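Local atomic coordinates of post-proline cleaving enzyme (Rickettsia typhi, PDB entry 4HVT), a protein that probably acts as a serine endopeptidase of the prolyl oligopeptidase family, cutting peptides on the carboxyl side of proline. Residues E525-A530 with V608-D613; H315-G320 with L340-T345; P479-A484 with E502-N507; Y189-W192 with I198-N201; K48-M53 with F695-T700. All coordinates share one frame; numbering follows the deposited sequence.

Contact 1: E525-A530 with V608-D613; sequences EWHKSA and VTEYGD
His527 and Glu610 meet because both side chains leave the backbone with CG trans to the main-chain N (chi1 171° in the histidine), and because the glutamate then bends at chi2 (71°), which turns its carboxylate toward the imidazole. The two flat groups end up nearly coplanar, 4° apart, with the carboxylate at the NE2 edge of the ring. NE2 donates its N-H to Glu610 OE1 at 2.8 Å and almost in the ring plane, meeting the lone pair on the side of the other oxygen. From the same NE2 to Glu610 OE2 the distance is 3.4 Å, a weak second branch. The ring is held on its other side too, since ND1 is hydrogen-bonded to Arg307, so both nitrogens are engaged and its rotation is fixed. Histidine suits this buried place because a flat ring with nitrogens on two sides can link two polar partners at once. Glutamate suits its own place by offering two oxygens at the end of a flexible arm: OE1 also bonds Tyr267 OH, while OE2 makes a salt bridge with Arg535 and takes the N-H of Phe488. These partners would be expected to stabilise the carboxylate as an anion in the interior. Gly612, with positive phi, ends the short helix 608-611, its N still bonded to Val608 O at 2.9 Å. Helices 524-528 and 608-611 both belong to the alpha/beta-hydrolase part of the enzyme, whereas Arg307 and Tyr267 come from the propeller, so the pair lies where the two domains face each other, with helix 536-551 packed against Ala530.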
# COMPACT_ATOMS: atom_id res chain seq x y z
N GLU A 525 4.29 11.84 15.41
CA GLU A 525 5.27 12.93 15.43
C GLU A 525 6.33 12.74 14.34
O GLU A 525 6.90 13.70 13.82
CB GLU A 525 5.97 13.02 16.78
N TRP A 526 6.69 11.49 14.06
CA TRP A 526 7.67 11.19 13.02
C TRP A 526 7.18 11.66 11.66
O TRP A 526 7.95 12.20 10.87
CB TRP A 526 7.96 9.67 12.99
CG TRP A 526 9.24 9.25 12.34
CD1 TRP A 526 9.38 8.50 11.22
CD2 TRP A 526 10.55 9.52 12.79
NE1 TRP A 526 10.69 8.30 10.94
CE2 TRP A 526 11.44 8.93 11.88
CE3 TRP A 526 11.06 10.22 13.90
CZ2 TRP A 526 12.82 8.96 12.07
CZ3 TRP A 526 12.43 10.29 14.05
CH2 TRP A 526 13.30 9.67 13.14
N HIS A 527 5.87 11.58 11.46
CA HIS A 527 5.20 12.07 10.26
C HIS A 527 5.12 13.59 10.23
O HIS A 527 5.54 14.27 9.26
CB HIS A 527 3.82 11.44 10.16
CG HIS A 527 2.98 12.03 9.07
ND1 HIS A 527 1.68 12.41 9.27
CD2 HIS A 527 3.29 12.40 7.79
CE1 HIS A 527 1.22 13.00 8.17
NE2 HIS A 527 2.16 12.97 7.25
N LYS A 528 4.54 14.13 11.29
CA LYS A 528 4.26 15.58 11.40
C LYS A 528 5.54 16.40 11.25
O LYS A 528 5.50 17.53 10.71
CB LYS A 528 3.59 15.87 12.75
CG LYS A 528 2.14 15.42 12.80
CD LYS A 528 1.56 15.53 14.21
CE LYS A 528 0.32 14.66 14.40
NZ LYS A 528 -0.42 15.09 15.63
N SER A 529 6.68 15.83 11.68
CA SER A 529 7.98 16.47 11.56
C SER A 529 8.42 16.86 10.14
O SER A 529 9.30 17.72 9.99
CB SER A 529 9.07 15.56 12.17
OG SER A 529 8.93 15.70 13.59
N ALA A 530 7.89 16.17 9.13
CA ALA A 530 8.18 16.41 7.72
C ALA A 530 6.93 16.61 6.88
O ALA A 530 6.96 16.51 5.66
CB ALA A 530 9.06 15.31 7.15
N VAL A 608 -3.62 17.86 -0.04
CA VAL A 608 -3.31 19.20 0.35
C VAL A 608 -2.75 19.28 1.78
O VAL A 608 -1.91 20.11 2.08
CB VAL A 608 -4.55 20.10 0.18
CG1 VAL A 608 -4.25 21.45 0.78
CG2 VAL A 608 -4.88 20.23 -1.31
N THR A 609 -3.24 18.44 2.70
CA THR A 609 -2.74 18.46 4.07
C THR A 609 -1.40 17.78 4.20
O THR A 609 -0.74 17.95 5.25
CB THR A 609 -3.77 17.83 5.05
OG1 THR A 609 -4.07 16.49 4.62
CG2 THR A 609 -5.01 18.66 5.13
N GLU A 610 -0.95 17.03 3.19
CA GLU A 610 0.37 16.43 3.19
C GLU A 610 1.42 17.41 2.65
O GLU A 610 2.51 17.43 3.17
CB GLU A 610 0.42 15.11 2.41
CG GLU A 610 1.75 14.39 2.54
CD GLU A 610 2.05 13.78 3.90
OE1 GLU A 610 1.14 13.87 4.77
OE2 GLU A 610 3.20 13.21 4.07
N TYR A 611 1.11 18.15 1.61
CA TYR A 611 2.13 18.92 0.91
C TYR A 611 2.00 20.44 1.07
O TYR A 611 2.93 21.17 0.79
CB TYR A 611 2.10 18.57 -0.57
CG TYR A 611 2.39 17.11 -0.88
CD1 TYR A 611 3.64 16.52 -0.62
CD2 TYR A 611 1.41 16.33 -1.47
CE1 TYR A 611 3.87 15.17 -0.88
CE2 TYR A 611 1.64 14.99 -1.75
CZ TYR A 611 2.88 14.43 -1.48
OH TYR A 611 3.07 13.09 -1.76
N GLY A 612 0.88 20.88 1.61
CA GLY A 612 0.52 22.33 1.59
C GLY A 612 -0.20 22.66 0.31
O GLY A 612 -0.11 21.93 -0.67
N ASP A 613 -0.92 23.79 0.34
CA ASP A 613 -1.72 24.27 -0.77
C ASP A 613 -0.92 25.25 -1.66
O ASP A 613 -0.65 26.36 -1.25
CB ASP A 613 -2.97 24.94 -0.22
CG ASP A 613 -3.96 25.24 -1.26
OD1 ASP A 613 -3.64 25.24 -2.47
OD2 ASP A 613 -5.11 25.48 -0.89

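Contact 2: H315-G320 with L340-T345; sequences HNIKAG and LKILFT
Ile317 touches Ile342 with both branches of its side chain. Its CG1 is trans to the carbonyl carbon (chi1 -47°), and this arm lies with CG1 4.1 Å from Ile342 CD1, while the CG2 branch of Ile317 rests 4.1 Å from Ile342 CG1. The two isoleucines run past each other in opposite directions, so each presents a flank as well as an end. The chain of Ile317 continues extended, and its CD1 comes to 4.0 Å from Leu340 CD2 in one of the two conformers of that leucine, a contact that is therefore tentative. Branched aliphatic residues fill such a junction well, having several methyls and no polar group to satisfy. In this blade of the beta-propeller, strand 341-344 is an edge strand of four antiparallel ones, and the small hairpin 310-312/315-317 folds against it. A classic beta bulge places Leu343 and Phe344 both opposite Leu322 of the adjoining strand. Farther along, Gly320 O lies at the edge of the Phe344 ring, 3.5 Å from CE2, where the ring's weakly positive hydrogens can meet it. Gly320 has phi 91°, a conformation in which a CB would press on the preceding carbonyl oxygen.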
# COMPACT_ATOMS: atom_id res chain seq x y z
N HIS A 315 -7.23 12.43 32.14
CA HIS A 315 -6.03 11.89 31.50
C HIS A 315 -5.66 12.66 30.24
O HIS A 315 -6.53 13.17 29.56
CB HIS A 315 -6.29 10.42 31.15
CG HIS A 315 -6.75 9.61 32.33
ND1 HIS A 315 -8.08 9.45 32.65
CD2 HIS A 315 -6.05 8.96 33.28
CE1 HIS A 315 -8.19 8.73 33.75
NE2 HIS A 315 -6.97 8.41 34.15
N ASN A 316 -4.37 12.80 29.97
CA ASN A 316 -3.94 13.21 28.63
C ASN A 316 -3.46 11.90 28.00
O ASN A 316 -2.43 11.33 28.39
CB ASN A 316 -2.83 14.30 28.70
CG ASN A 316 -2.47 14.88 27.31
OD1 ASN A 316 -3.32 15.08 26.44
ND2 ASN A 316 -1.19 15.15 27.12
N ILE A 317 -4.27 11.37 27.09
CA ILE A 317 -3.93 10.12 26.41
C ILE A 317 -3.05 10.46 25.21
O ILE A 317 -3.48 11.13 24.31
CB ILE A 317 -5.17 9.34 25.95
CG1 ILE A 317 -6.18 9.26 27.10
CG2 ILE A 317 -4.72 7.93 25.44
CD1 ILE A 317 -7.51 8.64 26.76
N LYS A 318 -1.80 10.01 25.24
CA LYS A 318 -0.84 10.49 24.25
C LYS A 318 -1.07 9.99 22.80
O LYS A 318 -1.55 8.86 22.56
CB LYS A 318 0.59 10.16 24.70
CG LYS A 318 0.97 10.78 26.04
CD LYS A 318 1.17 12.29 26.00
CE LYS A 318 2.54 12.68 25.44
NZ LYS A 318 2.64 14.13 25.08
N ALA A 319 -0.79 10.86 21.85
CA ALA A 319 -0.75 10.54 20.42
C ALA A 319 -0.04 9.21 20.19
O ALA A 319 1.04 8.99 20.80
CB ALA A 319 -0.05 11.67 19.66
N GLY A 320 -0.62 8.34 19.37
CA GLY A 320 -0.06 7.00 19.10
C GLY A 320 -0.54 5.88 20.01
O GLY A 320 -0.21 4.72 19.78
N LEU A 340 -14.10 3.31 28.44
CA LEU A 340 -12.87 3.51 27.69
C LEU A 340 -11.66 3.04 28.48
O LEU A 340 -11.55 3.34 29.68
CB LEU A 340 -12.73 4.96 27.24
CG LEU A 340 -11.46 5.21 26.46
CD1 LEU A 340 -11.82 6.04 25.22
CD2 LEU A 340 -10.40 5.88 27.33
N LYS A 341 -10.78 2.26 27.83
CA LYS A 341 -9.58 1.74 28.44
C LYS A 341 -8.43 2.00 27.50
O LYS A 341 -8.60 1.97 26.32
CB LYS A 341 -9.72 0.27 28.67
CG LYS A 341 -10.86 -0.09 29.61
CD LYS A 341 -10.45 0.27 31.01
CE LYS A 341 -11.40 -0.23 32.06
NZ LYS A 341 -10.80 0.19 33.33
N ILE A 342 -7.23 2.20 28.05
CA ILE A 342 -6.04 2.37 27.23
C ILE A 342 -5.28 1.05 27.14
O ILE A 342 -4.91 0.45 28.17
CB ILE A 342 -5.11 3.43 27.84
CG1 ILE A 342 -5.83 4.78 27.86
CG2 ILE A 342 -3.83 3.49 27.09
CD1 ILE A 342 -5.30 5.71 28.90
N LEU A 343 -5.09 0.58 25.94
CA LEU A 343 -4.43 -0.73 25.72
C LEU A 343 -2.98 -0.65 25.30
O LEU A 343 -2.26 -1.66 25.42
CB LEU A 343 -5.19 -1.56 24.73
CG LEU A 343 -6.58 -1.89 25.33
CD1 LEU A 343 -7.25 -2.84 24.39
CD2 LEU A 343 -6.51 -2.44 26.74
N PHE A 344 -2.54 0.50 24.85
CA PHE A 344 -1.17 0.67 24.37
C PHE A 344 -0.81 2.11 24.55
O PHE A 344 -1.54 2.98 24.12
CB PHE A 344 -1.09 0.27 22.89
CG PHE A 344 0.23 0.60 22.22
CD1 PHE A 344 1.39 -0.08 22.59
CD2 PHE A 344 0.33 1.54 21.22
CE1 PHE A 344 2.61 0.21 22.00
CE2 PHE A 344 1.55 1.80 20.59
CZ PHE A 344 2.69 1.14 20.98
N THR A 345 0.35 2.34 25.16
CA THR A 345 0.86 3.68 25.43
C THR A 345 2.31 3.58 24.97
O THR A 345 3.11 3.00 25.66
CB THR A 345 0.82 4.05 26.94
OG1 THR A 345 -0.54 3.97 27.46
CG2 THR A 345 1.40 5.46 27.19

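Contact 3: P479-A484 with E502-N507; sequences PTLLEA and EVWVKN
The indole of Trp504 carries Leu481 on one face: CD2 sits 4.1 Å from the centroid of the six-membered ring and only 14° off its normal, a CH-pi contact. CB of the same leucine lies over that face nearer the pyrrole end, 4.0 Å from Trp504 NE1, whose N-H makes a weak hydrogen bond to Val510 O. At the ring edge, close to its plane, is Thr480 N, 4.1 Å from CZ2, while Pro479 CB packs on the same CZ2 at 3.8 Å. The setting is a beta-alpha-beta unit of the alpha/beta-hydrolase fold, in which strand 480-483 leads through helix 498-505 to the parallel neighbour strand 510-514, and tryptophan bridges helix and strand. Its CG lies trans to the backbone N (chi1 -163°), a setting that sends the indole from the helix down to the sheet. Leucine is apt opposite it, for the branched end covers an aromatic face and alternation along the strand turns it to the helix. Thr480 instead points away, its hydroxyl bonded to Asn478 O. Leu481 and Trp504 also meet Phe702, so helices 498-505 and 688-706 both pack on Leu481. The amide of Asn507, also bonded to Glu62, reaches back along its own segment: ND2 donates to Val503 O at 2.9 Å, approaching 38° above the carbonyl plane.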
# COMPACT_ATOMS: atom_id res chain seq x y z
N PRO A 479 28.17 -1.28 -5.67
CA PRO A 479 26.90 -0.80 -6.21
C PRO A 479 25.82 -0.91 -5.12
O PRO A 479 25.61 -1.98 -4.56
CB PRO A 479 26.63 -1.76 -7.39
CG PRO A 479 27.96 -2.30 -7.72
CD PRO A 479 28.64 -2.47 -6.39
N THR A 480 25.12 0.20 -4.86
CA THR A 480 24.27 0.32 -3.69
C THR A 480 22.96 0.91 -4.15
O THR A 480 22.96 1.86 -4.95
CB THR A 480 24.93 1.21 -2.62
OG1 THR A 480 26.15 0.60 -2.20
CG2 THR A 480 24.03 1.49 -1.42
N LEU A 481 21.87 0.32 -3.69
CA LEU A 481 20.53 0.82 -3.97
C LEU A 481 19.86 1.22 -2.65
O LEU A 481 19.63 0.38 -1.73
CB LEU A 481 19.76 -0.23 -4.76
CG LEU A 481 18.52 0.01 -5.61
CD1 LEU A 481 18.57 1.37 -6.33
CD2 LEU A 481 18.57 -1.22 -6.54
N LEU A 482 19.58 2.51 -2.55
CA LEU A 482 19.01 3.11 -1.35
C LEU A 482 17.56 3.50 -1.68
O LEU A 482 17.31 4.20 -2.67
CB LEU A 482 19.81 4.35 -0.98
CG LEU A 482 19.25 5.35 0.05
CD1 LEU A 482 18.96 4.73 1.43
CD2 LEU A 482 20.22 6.52 0.15
N GLU A 483 16.64 3.06 -0.83
CA GLU A 483 15.20 3.33 -0.99
C GLU A 483 14.64 3.99 0.26
O GLU A 483 15.16 3.80 1.38
CB GLU A 483 14.49 2.02 -1.26
CG GLU A 483 14.97 1.33 -2.54
CD GLU A 483 14.07 0.17 -2.95
OE1 GLU A 483 12.85 0.36 -3.09
OE2 GLU A 483 14.61 -0.93 -3.14
N ALA A 484 13.58 4.81 0.06
CA ALA A 484 12.81 5.35 1.14
C ALA A 484 11.50 5.83 0.54
O ALA A 484 11.32 5.78 -0.66
CB ALA A 484 13.50 6.49 1.86
N GLU A 502 17.95 -11.63 -4.37
CA GLU A 502 18.52 -12.55 -5.36
C GLU A 502 19.10 -11.86 -6.57
O GLU A 502 20.12 -12.28 -7.07
CB GLU A 502 17.49 -13.56 -5.81
CG GLU A 502 16.95 -14.42 -4.68
CD GLU A 502 16.75 -15.82 -5.14
OE1 GLU A 502 17.81 -16.50 -5.31
OE2 GLU A 502 15.57 -16.24 -5.29
N VAL A 503 18.47 -10.81 -7.06
CA VAL A 503 18.96 -10.14 -8.25
C VAL A 503 20.05 -9.14 -7.92
O VAL A 503 21.00 -9.04 -8.68
CB VAL A 503 17.88 -9.46 -9.06
CG1 VAL A 503 18.52 -8.85 -10.29
CG2 VAL A 503 16.82 -10.48 -9.44
N TRP A 504 19.91 -8.42 -6.81
CA TRP A 504 20.85 -7.38 -6.43
C TRP A 504 21.93 -7.89 -5.45
O TRP A 504 23.10 -7.87 -5.79
CB TRP A 504 20.10 -6.13 -5.93
CG TRP A 504 20.96 -4.87 -5.91
CD1 TRP A 504 21.52 -4.32 -4.80
CD2 TRP A 504 21.39 -4.10 -7.01
NE1 TRP A 504 22.28 -3.26 -5.14
CE2 TRP A 504 22.20 -3.07 -6.49
CE3 TRP A 504 21.17 -4.16 -8.39
CZ2 TRP A 504 22.81 -2.10 -7.31
CZ3 TRP A 504 21.77 -3.20 -9.20
CH2 TRP A 504 22.59 -2.19 -8.65
N VAL A 505 21.53 -8.36 -4.26
CA VAL A 505 22.47 -8.58 -3.14
C VAL A 505 23.32 -9.83 -3.38
O VAL A 505 24.53 -9.83 -3.08
CB VAL A 505 21.77 -8.66 -1.76
CG1 VAL A 505 22.80 -8.70 -0.64
CG2 VAL A 505 20.87 -7.44 -1.53
N LYS A 506 22.72 -10.83 -3.99
CA LYS A 506 23.47 -12.06 -4.38
C LYS A 506 24.54 -11.80 -5.43
O LYS A 506 25.50 -12.57 -5.58
CB LYS A 506 22.49 -13.14 -4.85
CG LYS A 506 23.11 -14.47 -5.31
CD LYS A 506 21.98 -15.47 -5.57
CE LYS A 506 22.45 -16.91 -5.74
NZ LYS A 506 21.25 -17.80 -5.73
N ASN A 507 24.38 -10.72 -6.19
CA ASN A 507 25.36 -10.29 -7.15
C ASN A 507 26.31 -9.21 -6.57
O ASN A 507 27.01 -8.50 -7.32
CB ASN A 507 24.59 -9.84 -8.41
CG ASN A 507 24.14 -11.02 -9.23
OD1 ASN A 507 24.94 -11.91 -9.50
ND2 ASN A 507 22.91 -11.02 -9.66

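Contact 4: Y189-W192 with I198-N201; sequences YPTW and IIFN
Ile198 touches Thr191, Trp192 and Pro190 at successive points of its side chain. CB is 3.5 Å from Thr191 O, and from it CG2 comes obliquely to the Trp192 ring, 3.9 Å from CE3. The other branch, CG1, sits between the backbone N and carbonyl carbon (chi1 66°), a setting that directs the arm outward from the sheet, bringing CD1 to 4.2 Å from Pro190 CB. A beta-branched residue suits this place, since its two arms serve two neighbours on the same sheet face. On the opposite face Thr191 CB packs against Ile199 CG2 at 3.8 Å. Thr191 and Ile199 form the antiparallel hydrogen-bonded pair: Thr191 N to Ile199 O and Ile199 N to Thr191 O are each 2.9 Å. Proline has no N-H to give, and the edge of the sheet tolerates it at position 190. Beyond Phe200, Asn201 OD1 takes the N-H of Tyr189 in its carbonyl plane at 3.0 Å, extending the ladder with a side chain. The hairpin forms one side of a four-stranded propeller blade: strand 197-200 pairs onward with strand 217-222, while Pro190, Trp192 and Ile198 pack on strands 143-150 and 155-162 of the preceding blade.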
# COMPACT_ATOMS: atom_id res chain seq x y z
N TYR A 189 -16.27 -0.37 -3.17
CA TYR A 189 -16.31 -1.68 -2.56
C TYR A 189 -17.65 -1.89 -1.86
O TYR A 189 -18.18 -0.95 -1.19
CB TYR A 189 -15.23 -1.82 -1.48
CG TYR A 189 -13.81 -1.91 -1.93
CD1 TYR A 189 -13.31 -3.07 -2.51
CD2 TYR A 189 -12.95 -0.87 -1.69
CE1 TYR A 189 -11.94 -3.14 -2.88
CE2 TYR A 189 -11.62 -0.93 -2.05
CZ TYR A 189 -11.12 -2.05 -2.64
OH TYR A 189 -9.79 -2.03 -2.98
N PRO A 190 -18.22 -3.10 -1.99
CA PRO A 190 -19.53 -3.35 -1.35
C PRO A 190 -19.39 -4.06 -0.01
O PRO A 190 -18.42 -4.81 0.21
CB PRO A 190 -20.22 -4.27 -2.34
CG PRO A 190 -19.06 -5.09 -2.92
CD PRO A 190 -17.92 -4.10 -3.02
N THR A 191 -20.41 -3.84 0.83
CA THR A 191 -20.55 -4.44 2.13
C THR A 191 -21.92 -5.14 2.19
O THR A 191 -22.92 -4.58 1.86
CB THR A 191 -20.42 -3.40 3.25
OG1 THR A 191 -19.08 -2.89 3.22
CG2 THR A 191 -20.69 -4.01 4.65
N TRP A 192 -21.92 -6.43 2.60
CA TRP A 192 -23.19 -7.11 2.78
C TRP A 192 -23.98 -6.57 4.00
O TRP A 192 -23.39 -6.34 5.06
CB TRP A 192 -22.99 -8.61 2.97
CG TRP A 192 -22.49 -9.37 1.83
CD1 TRP A 192 -21.19 -9.66 1.57
CD2 TRP A 192 -23.25 -9.97 0.78
NE1 TRP A 192 -21.08 -10.45 0.47
CE2 TRP A 192 -22.33 -10.62 -0.08
CE3 TRP A 192 -24.60 -10.00 0.44
CZ2 TRP A 192 -22.71 -11.30 -1.20
CZ3 TRP A 192 -24.98 -10.70 -0.69
CH2 TRP A 192 -24.03 -11.36 -1.48
N ILE A 198 -27.08 -5.06 -0.09
CA ILE A 198 -25.71 -4.53 0.09
C ILE A 198 -25.73 -3.01 0.24
O ILE A 198 -26.70 -2.32 -0.15
CB ILE A 198 -24.76 -4.95 -1.10
CG1 ILE A 198 -25.20 -4.31 -2.42
CG2 ILE A 198 -24.74 -6.47 -1.23
CD1 ILE A 198 -24.21 -4.39 -3.58
N ILE A 199 -24.65 -2.49 0.79
CA ILE A 199 -24.42 -1.06 0.79
C ILE A 199 -23.07 -0.80 0.10
O ILE A 199 -22.12 -1.55 0.22
CB ILE A 199 -24.47 -0.50 2.24
CG1 ILE A 199 -24.30 1.00 2.24
CG2 ILE A 199 -23.42 -1.12 3.16
CD1 ILE A 199 -24.55 1.59 3.61
N PHE A 200 -22.96 0.28 -0.65
CA PHE A 200 -21.71 0.57 -1.34
C PHE A 200 -21.60 2.03 -1.76
O PHE A 200 -22.62 2.72 -1.87
CB PHE A 200 -21.44 -0.40 -2.50
CG PHE A 200 -22.38 -0.35 -3.67
CD1 PHE A 200 -23.76 -0.55 -3.57
CD2 PHE A 200 -21.84 -0.25 -4.97
CE1 PHE A 200 -24.61 -0.54 -4.69
CE2 PHE A 200 -22.67 -0.33 -6.09
CZ PHE A 200 -24.04 -0.42 -5.97
N ASN A 201 -20.35 2.44 -2.04
CA ASN A 201 -20.01 3.78 -2.50
C ASN A 201 -20.07 3.80 -4.02
O ASN A 201 -19.04 3.80 -4.71
CB ASN A 201 -18.68 4.26 -1.89
CG ASN A 201 -17.51 3.32 -2.14
OD1 ASN A 201 -17.66 2.10 -2.11
ND2 ASN A 201 -16.35 3.91 -2.40

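Contact 5: K48-M53 with F695-T700; sequences KALQAM and FINLYT
Van der Waals contacts join Leu50 to Asn697 and Met53 to Thr700. Leu50 CD1 lies 3.7 Å from Asn697 CB, the two side chains crossing at about a right angle, so that the leucine methyl lies across root and amide together, touching CB, CG and OD1. With OG1 of Thr700 beside the backbone N (chi1 -60°), CG2 falls trans to that N and faces the other segment, where it meets Met53 SD at 4.0 Å and merely touches a polar atom, Leu50 O, at 3.6 Å. Methionine, with an extended, unbranched chain and a polarisable sulfur, reaches that methyl easily. The contact fastens an N-terminal helix, 34-51, to helix 688-706 near the C-terminus, which packs on the central sheet of the alpha/beta-hydrolase domain; in this family such N-terminal residues belong to the catalytic domain although the propeller follows them in sequence. Among polar links, a water accepts from Gln51 NE2 at 3.2 Å and donates to Asn697 OD1 at 2.9 Å, while Asn697 ND2 binds Glu47. Asparagine thus serves a helix flank, apolar at CB and polar at its end. The hydroxyl of Thr700 turns back on its own helix, giving its hydrogen to Ile696 O at 2.6 Å.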
# COMPACT_ATOMS: atom_id res chain seq x y z
N LYS A 48 14.42 -0.58 -26.12
CA LYS A 48 15.48 -1.01 -27.04
C LYS A 48 16.88 -0.72 -26.45
O LYS A 48 17.77 -1.56 -26.53
CB LYS A 48 15.26 -0.36 -28.41
N ALA A 49 17.06 0.44 -25.83
CA ALA A 49 18.34 0.76 -25.18
C ALA A 49 18.70 -0.16 -24.01
O ALA A 49 19.85 -0.54 -23.84
CB ALA A 49 18.34 2.20 -24.71
N LEU A 50 17.72 -0.49 -23.18
CA LEU A 50 17.91 -1.40 -22.06
C LEU A 50 18.21 -2.83 -22.57
O LEU A 50 19.07 -3.52 -22.05
CB LEU A 50 16.65 -1.37 -21.16
CG LEU A 50 16.42 -0.07 -20.40
CD1 LEU A 50 15.05 -0.12 -19.73
CD2 LEU A 50 17.51 0.12 -19.35
N GLN A 51 17.49 -3.24 -23.60
CA GLN A 51 17.65 -4.56 -24.17
C GLN A 51 19.04 -4.73 -24.83
O GLN A 51 19.49 -5.87 -25.03
CB GLN A 51 16.52 -4.81 -25.18
CG GLN A 51 15.23 -5.25 -24.52
CD GLN A 51 14.03 -5.06 -25.39
OE1 GLN A 51 14.14 -5.03 -26.63
NE2 GLN A 51 12.86 -4.92 -24.76
N ALA A 52 19.71 -3.62 -25.14
CA ALA A 52 21.08 -3.69 -25.74
C ALA A 52 22.23 -3.69 -24.72
O ALA A 52 23.39 -3.82 -25.08
CB ALA A 52 21.25 -2.54 -26.71
N MET A 53 21.93 -3.45 -23.46
CA MET A 53 22.93 -3.46 -22.39
C MET A 53 23.34 -4.89 -22.14
O MET A 53 22.52 -5.78 -22.20
CB MET A 53 22.34 -2.83 -21.12
CG MET A 53 22.07 -1.34 -21.31
SD MET A 53 21.26 -0.58 -19.89
CE MET A 53 21.10 1.14 -20.40
N PHE A 695 10.29 -4.86 -13.86
CA PHE A 695 11.46 -5.10 -13.02
C PHE A 695 12.73 -5.54 -13.76
O PHE A 695 13.82 -5.23 -13.34
CB PHE A 695 11.13 -6.04 -11.87
CG PHE A 695 10.30 -5.36 -10.82
CD1 PHE A 695 10.84 -4.25 -10.14
CD2 PHE A 695 8.99 -5.67 -10.67
CE1 PHE A 695 10.10 -3.57 -9.19
CE2 PHE A 695 8.24 -5.02 -9.70
CZ PHE A 695 8.79 -3.95 -8.99
N ILE A 696 12.56 -6.20 -14.89
CA ILE A 696 13.70 -6.45 -15.77
C ILE A 696 14.29 -5.13 -16.28
O ILE A 696 15.50 -4.96 -16.34
CB ILE A 696 13.33 -7.36 -16.96
CG1 ILE A 696 12.97 -8.78 -16.49
CG2 ILE A 696 14.42 -7.40 -18.01
CD1 ILE A 696 12.03 -9.46 -17.48
N ASN A 697 13.41 -4.23 -16.70
CA ASN A 697 13.86 -2.92 -17.19
C ASN A 697 14.54 -2.12 -16.08
O ASN A 697 15.66 -1.58 -16.28
CB ASN A 697 12.70 -2.17 -17.74
CG ASN A 697 12.27 -2.68 -19.10
OD1 ASN A 697 13.09 -3.25 -19.86
ND2 ASN A 697 10.98 -2.45 -19.46
N LEU A 698 13.91 -2.13 -14.91
CA LEU A 698 14.44 -1.37 -13.78
C LEU A 698 15.80 -1.88 -13.30
O LEU A 698 16.72 -1.08 -13.04
CB LEU A 698 13.40 -1.37 -12.64
CG LEU A 698 13.77 -0.41 -11.50
CD1 LEU A 698 12.62 0.39 -10.98
CD2 LEU A 698 14.45 -1.24 -10.43
N TYR A 699 15.90 -3.19 -13.15
CA TYR A 699 17.15 -3.81 -12.64
C TYR A 699 18.25 -3.82 -13.70
O TYR A 699 19.40 -3.70 -13.34
CB TYR A 699 16.92 -5.16 -11.95
CG TYR A 699 16.45 -4.95 -10.55
CD1 TYR A 699 17.33 -4.57 -9.55
CD2 TYR A 699 15.14 -5.12 -10.23
CE1 TYR A 699 16.90 -4.35 -8.27
CE2 TYR A 699 14.69 -4.89 -8.96
CZ TYR A 699 15.56 -4.51 -7.98
OH TYR A 699 15.10 -4.29 -6.70
N THR A 700 17.89 -3.83 -14.99
CA THR A 700 18.89 -3.71 -16.03
C THR A 700 19.46 -2.29 -15.94
O THR A 700 20.68 -2.13 -15.97
CB THR A 700 18.31 -4.05 -17.42
OG1 THR A 700 17.82 -5.40 -17.42
CG2 THR A 700 19.39 -3.87 -18.50
O HOH W 1 12.11 -5.21 -21.69

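In the fold
Along the chain contact 5 closes a loop of more than 640 residues that encloses the others, which follow in the order contact 4, contact 2, contact 3, contact 1. Contacts 2 and 4 lie in different blades of the propeller, their centres 32 Å apart. Contacts 3 and 5 are neighbours in the alpha/beta-hydrolase domain, 16 Å between centres, and touch through Tyr699, whose ring packs on Leu481 and Trp504. Contact 1, in the same domain, approaches contact 2 to about 5 Å between nearest atoms, near the domain boundary. Contact 5 thus brings the two ends of the chain together in one domain, with the propeller inserted between them.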